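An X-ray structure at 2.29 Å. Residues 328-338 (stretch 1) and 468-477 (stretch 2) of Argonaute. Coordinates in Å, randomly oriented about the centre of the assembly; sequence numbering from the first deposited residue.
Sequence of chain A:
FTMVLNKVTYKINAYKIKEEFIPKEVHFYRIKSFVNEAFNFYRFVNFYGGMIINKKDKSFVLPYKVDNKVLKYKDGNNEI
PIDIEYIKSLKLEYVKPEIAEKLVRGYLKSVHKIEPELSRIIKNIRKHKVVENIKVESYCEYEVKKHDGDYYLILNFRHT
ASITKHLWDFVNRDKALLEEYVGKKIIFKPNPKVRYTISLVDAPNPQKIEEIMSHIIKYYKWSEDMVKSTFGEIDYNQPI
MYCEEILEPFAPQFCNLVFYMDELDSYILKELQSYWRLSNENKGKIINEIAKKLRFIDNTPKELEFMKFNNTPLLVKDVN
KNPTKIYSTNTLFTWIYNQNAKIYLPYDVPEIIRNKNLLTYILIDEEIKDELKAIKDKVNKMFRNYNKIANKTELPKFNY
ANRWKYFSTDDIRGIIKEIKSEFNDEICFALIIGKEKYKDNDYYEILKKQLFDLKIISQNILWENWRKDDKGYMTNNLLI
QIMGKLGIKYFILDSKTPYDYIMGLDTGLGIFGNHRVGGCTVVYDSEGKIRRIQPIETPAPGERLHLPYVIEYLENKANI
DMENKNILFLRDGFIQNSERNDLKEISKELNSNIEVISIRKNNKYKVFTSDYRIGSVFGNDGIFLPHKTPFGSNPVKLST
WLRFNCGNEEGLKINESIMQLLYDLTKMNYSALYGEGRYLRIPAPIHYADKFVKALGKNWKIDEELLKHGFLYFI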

# COMPACT_ATOMS: atom_id res chain seq x y z
N SER A 328 12.82 7.42 19.78
CA SER A 328 13.16 7.14 18.39
C SER A 328 14.08 5.91 18.30
O SER A 328 14.78 5.62 19.26
CB SER A 328 13.82 8.36 17.76
OG SER A 328 14.05 8.18 16.37
N THR A 329 14.07 5.21 17.17
CA THR A 329 14.94 4.03 16.97
C THR A 329 16.34 4.46 16.44
O THR A 329 17.23 3.62 16.28
CB THR A 329 14.27 2.98 16.08
OG1 THR A 329 14.00 3.55 14.80
CG2 THR A 329 13.01 2.37 16.69
N ASN A 330 16.53 5.79 16.21
CA ASN A 330 17.77 6.39 15.71
C ASN A 330 18.98 6.19 16.63
O ASN A 330 20.12 6.46 16.23
CB ASN A 330 17.56 7.87 15.35
CG ASN A 330 17.24 8.81 16.50
OD1 ASN A 330 17.08 8.43 17.67
ND2 ASN A 330 17.16 10.09 16.19
N THR A 331 18.72 5.70 17.87
CA THR A 331 19.73 5.42 18.90
C THR A 331 19.68 3.96 19.41
O THR A 331 20.26 3.67 20.45
CB THR A 331 19.63 6.42 20.07
OG1 THR A 331 18.34 6.30 20.67
CG2 THR A 331 19.93 7.87 19.66
N LEU A 332 18.99 3.06 18.68
CA LEU A 332 18.87 1.66 19.09
C LEU A 332 20.21 0.90 19.10
O LEU A 332 20.46 0.10 20.01
CB LEU A 332 17.83 0.92 18.23
CG LEU A 332 17.17 -0.32 18.83
CD1 LEU A 332 16.33 0.02 20.03
CD2 LEU A 332 16.27 -0.98 17.82
N PHE A 333 21.07 1.18 18.09
CA PHE A 333 22.38 0.54 17.93
C PHE A 333 23.52 1.56 17.90
O PHE A 333 24.53 1.33 17.24
CB PHE A 333 22.40 -0.37 16.70
CG PHE A 333 21.41 -1.50 16.73
CD1 PHE A 333 21.73 -2.72 17.32
CD2 PHE A 333 20.15 -1.36 16.15
CE1 PHE A 333 20.81 -3.77 17.34
CE2 PHE A 333 19.23 -2.41 16.18
CZ PHE A 333 19.56 -3.61 16.77
N THR A 334 23.37 2.68 18.62
CA THR A 334 24.42 3.70 18.71
C THR A 334 25.63 3.19 19.51
O THR A 334 26.76 3.65 19.28
CB THR A 334 23.84 5.05 19.16
OG1 THR A 334 22.79 4.81 20.10
CG2 THR A 334 23.31 5.87 17.99
N TRP A 335 25.40 2.19 20.39
CA TRP A 335 26.38 1.49 21.21
C TRP A 335 27.35 0.62 20.39
O TRP A 335 28.34 0.12 20.94
CB TRP A 335 25.69 0.67 22.33
CG TRP A 335 24.59 -0.23 21.84
CD1 TRP A 335 23.26 0.07 21.77
CD2 TRP A 335 24.74 -1.56 21.36
NE1 TRP A 335 22.56 -1.01 21.28
CE2 TRP A 335 23.44 -2.03 21.01
CE3 TRP A 335 25.83 -2.43 21.18
CZ2 TRP A 335 23.22 -3.31 20.50
CZ3 TRP A 335 25.61 -3.70 20.66
CH2 TRP A 335 24.31 -4.12 20.32
N ILE A 336 27.08 0.46 19.08
CA ILE A 336 27.95 -0.29 18.16
C ILE A 336 29.25 0.50 17.96
O ILE A 336 30.32 -0.08 18.01
CB ILE A 336 27.20 -0.61 16.81
CG1 ILE A 336 26.01 -1.58 17.03
CG2 ILE A 336 28.14 -1.08 15.68
CD1 ILE A 336 26.31 -3.07 17.21
N TYR A 337 29.14 1.83 17.80
CA TYR A 337 30.29 2.72 17.62
C TYR A 337 30.66 3.39 18.95
O TYR A 337 31.77 3.19 19.44
CB TYR A 337 30.03 3.78 16.52
CG TYR A 337 29.87 3.21 15.13
CD1 TYR A 337 28.65 2.72 14.68
CD2 TYR A 337 30.94 3.21 14.23
CE1 TYR A 337 28.50 2.21 13.40
CE2 TYR A 337 30.79 2.71 12.93
CZ TYR A 337 29.57 2.21 12.52
OH TYR A 337 29.42 1.71 11.25
N ASN A 338 29.72 4.15 19.55
CA ASN A 338 29.88 4.88 20.80
C ASN A 338 29.91 3.95 22.04
O ASN A 338 28.92 3.29 22.33
CB ASN A 338 28.79 5.96 20.92
CG ASN A 338 29.05 7.09 21.89
OD1 ASN A 338 29.71 6.95 22.93
ND2 ASN A 338 28.48 8.25 21.60
N LYS A 468 30.07 6.51 3.23
CA LYS A 468 29.94 7.89 3.72
C LYS A 468 29.30 7.99 5.13
O LYS A 468 29.27 9.09 5.69
CB LYS A 468 29.14 8.74 2.71
N ASP A 469 28.79 6.87 5.68
CA ASP A 469 28.15 6.82 7.00
C ASP A 469 29.18 6.90 8.14
O ASP A 469 29.58 5.88 8.71
CB ASP A 469 27.26 5.56 7.10
CG ASP A 469 26.53 5.39 8.42
OD1 ASP A 469 25.78 6.31 8.81
OD2 ASP A 469 26.67 4.31 9.04
N ASP A 470 29.60 8.14 8.47
CA ASP A 470 30.57 8.44 9.53
C ASP A 470 29.90 8.56 10.91
O ASP A 470 30.60 8.54 11.93
CB ASP A 470 31.35 9.73 9.21
CG ASP A 470 32.10 9.72 7.89
OD1 ASP A 470 33.18 9.09 7.83
OD2 ASP A 470 31.63 10.39 6.94
N LYS A 471 28.55 8.71 10.95
CA LYS A 471 27.77 8.89 12.17
C LYS A 471 27.13 7.60 12.72
O LYS A 471 26.59 7.61 13.83
CB LYS A 471 26.72 9.98 11.97
N GLY A 472 27.21 6.52 11.96
CA GLY A 472 26.65 5.22 12.33
C GLY A 472 25.15 5.08 12.09
O GLY A 472 24.55 4.09 12.53
N TYR A 473 24.55 6.07 11.39
CA TYR A 473 23.13 6.20 11.04
C TYR A 473 22.61 5.01 10.21
O TYR A 473 21.61 4.41 10.58
CB TYR A 473 22.90 7.55 10.32
CG TYR A 473 21.46 7.85 9.97
CD1 TYR A 473 20.64 8.55 10.85
CD2 TYR A 473 20.93 7.49 8.73
CE1 TYR A 473 19.31 8.84 10.53
CE2 TYR A 473 19.61 7.79 8.39
CZ TYR A 473 18.80 8.45 9.30
OH TYR A 473 17.49 8.73 8.98
N MET A 474 23.29 4.70 9.09
CA MET A 474 22.93 3.60 8.20
C MET A 474 23.16 2.24 8.86
O MET A 474 22.39 1.32 8.60
CB MET A 474 23.71 3.68 6.90
CG MET A 474 23.09 2.89 5.77
SD MET A 474 23.64 3.49 4.17
CE MET A 474 23.02 5.23 4.24
N THR A 475 24.21 2.12 9.70
CA THR A 475 24.53 0.89 10.42
C THR A 475 23.37 0.56 11.37
O THR A 475 22.91 -0.59 11.39
CB THR A 475 25.88 1.00 11.12
OG1 THR A 475 26.88 1.25 10.14
CG2 THR A 475 26.24 -0.26 11.89
N ASN A 476 22.88 1.57 12.11
CA ASN A 476 21.75 1.50 13.02
C ASN A 476 20.49 1.05 12.25
O ASN A 476 19.83 0.10 12.68
CB ASN A 476 21.54 2.86 13.71
CG ASN A 476 20.35 2.93 14.64
OD1 ASN A 476 20.39 2.45 15.77
ND2 ASN A 476 19.28 3.57 14.19
N ASN A 477 20.21 1.66 11.07
CA ASN A 477 19.07 1.32 10.23
C ASN A 477 19.17 -0.07 9.62
O ASN A 477 18.15 -0.73 9.44
CB ASN A 477 18.84 2.37 9.14
CG ASN A 477 18.31 3.68 9.66
OD1 ASN A 477 17.78 3.77 10.77
ND2 ASN A 477 18.42 4.71 8.85

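Residues 328-338 of Argonaute form an irregular loop, with helical phi/psi but no regular helical bonding over 334-337, packed against the start of a helix that begins at Tyr473. The backbones come closest at Phe333 and Asn476, whose CA atoms lie 5.0 Å apart; Tyr337 and Gly472 are a second near pair, at 6.9 Å between CA atoms. Within the loop, Leu332 N bonds to Thr329 O (3.0 Å), closing a turn; Thr329 O at its start and Phe333 N just after it both face the Asn476 side chain. Gly472 occupies the N-cap position, and its carbonyl O accepts Asn476 N (3.1 Å) in the first helical turn.

Asn476 is the centre of the contact and has the largest covered area of any residue here. Its side chain, chi1 t, leaves the CA sideways but ends against the loop, where the amide is used at both ends: ND2 donates to Thr329 O (2.9 Å, 164°) and OD1 accepts from Phe333 N (2.7 Å, 155°). A carboxamide suits this buried site because it offers a donor and an acceptor side by side, the donor for Thr329 O, which also accepts Leu332 N, and the acceptor for Phe333 N.

The second polar link joins two hydroxyls, Tyr337 OH and Thr475 OG1, 2.8 Å apart and hydrogen-bonded. In both residues the CA-to-CB bond points toward the other stretch, and chi1 is m. Thr475 CG2 lies at the edge of the Tyr337 ring and also meets Ile336 CG2 at 4.3 Å, so threonine supplies both a hydroxyl and a methyl. Tyr337 CE1 packs 3.7 Å from Gly472 CA; an ideal CB there would stand 2.9 Å from Tyr337 CD1, a clash, and the positive phi of 80° independently favours glycine. Asp469 braces the helix start by accepting Met474 N at OD1 (3.0 Å). Together the two stretches bury 410 Å².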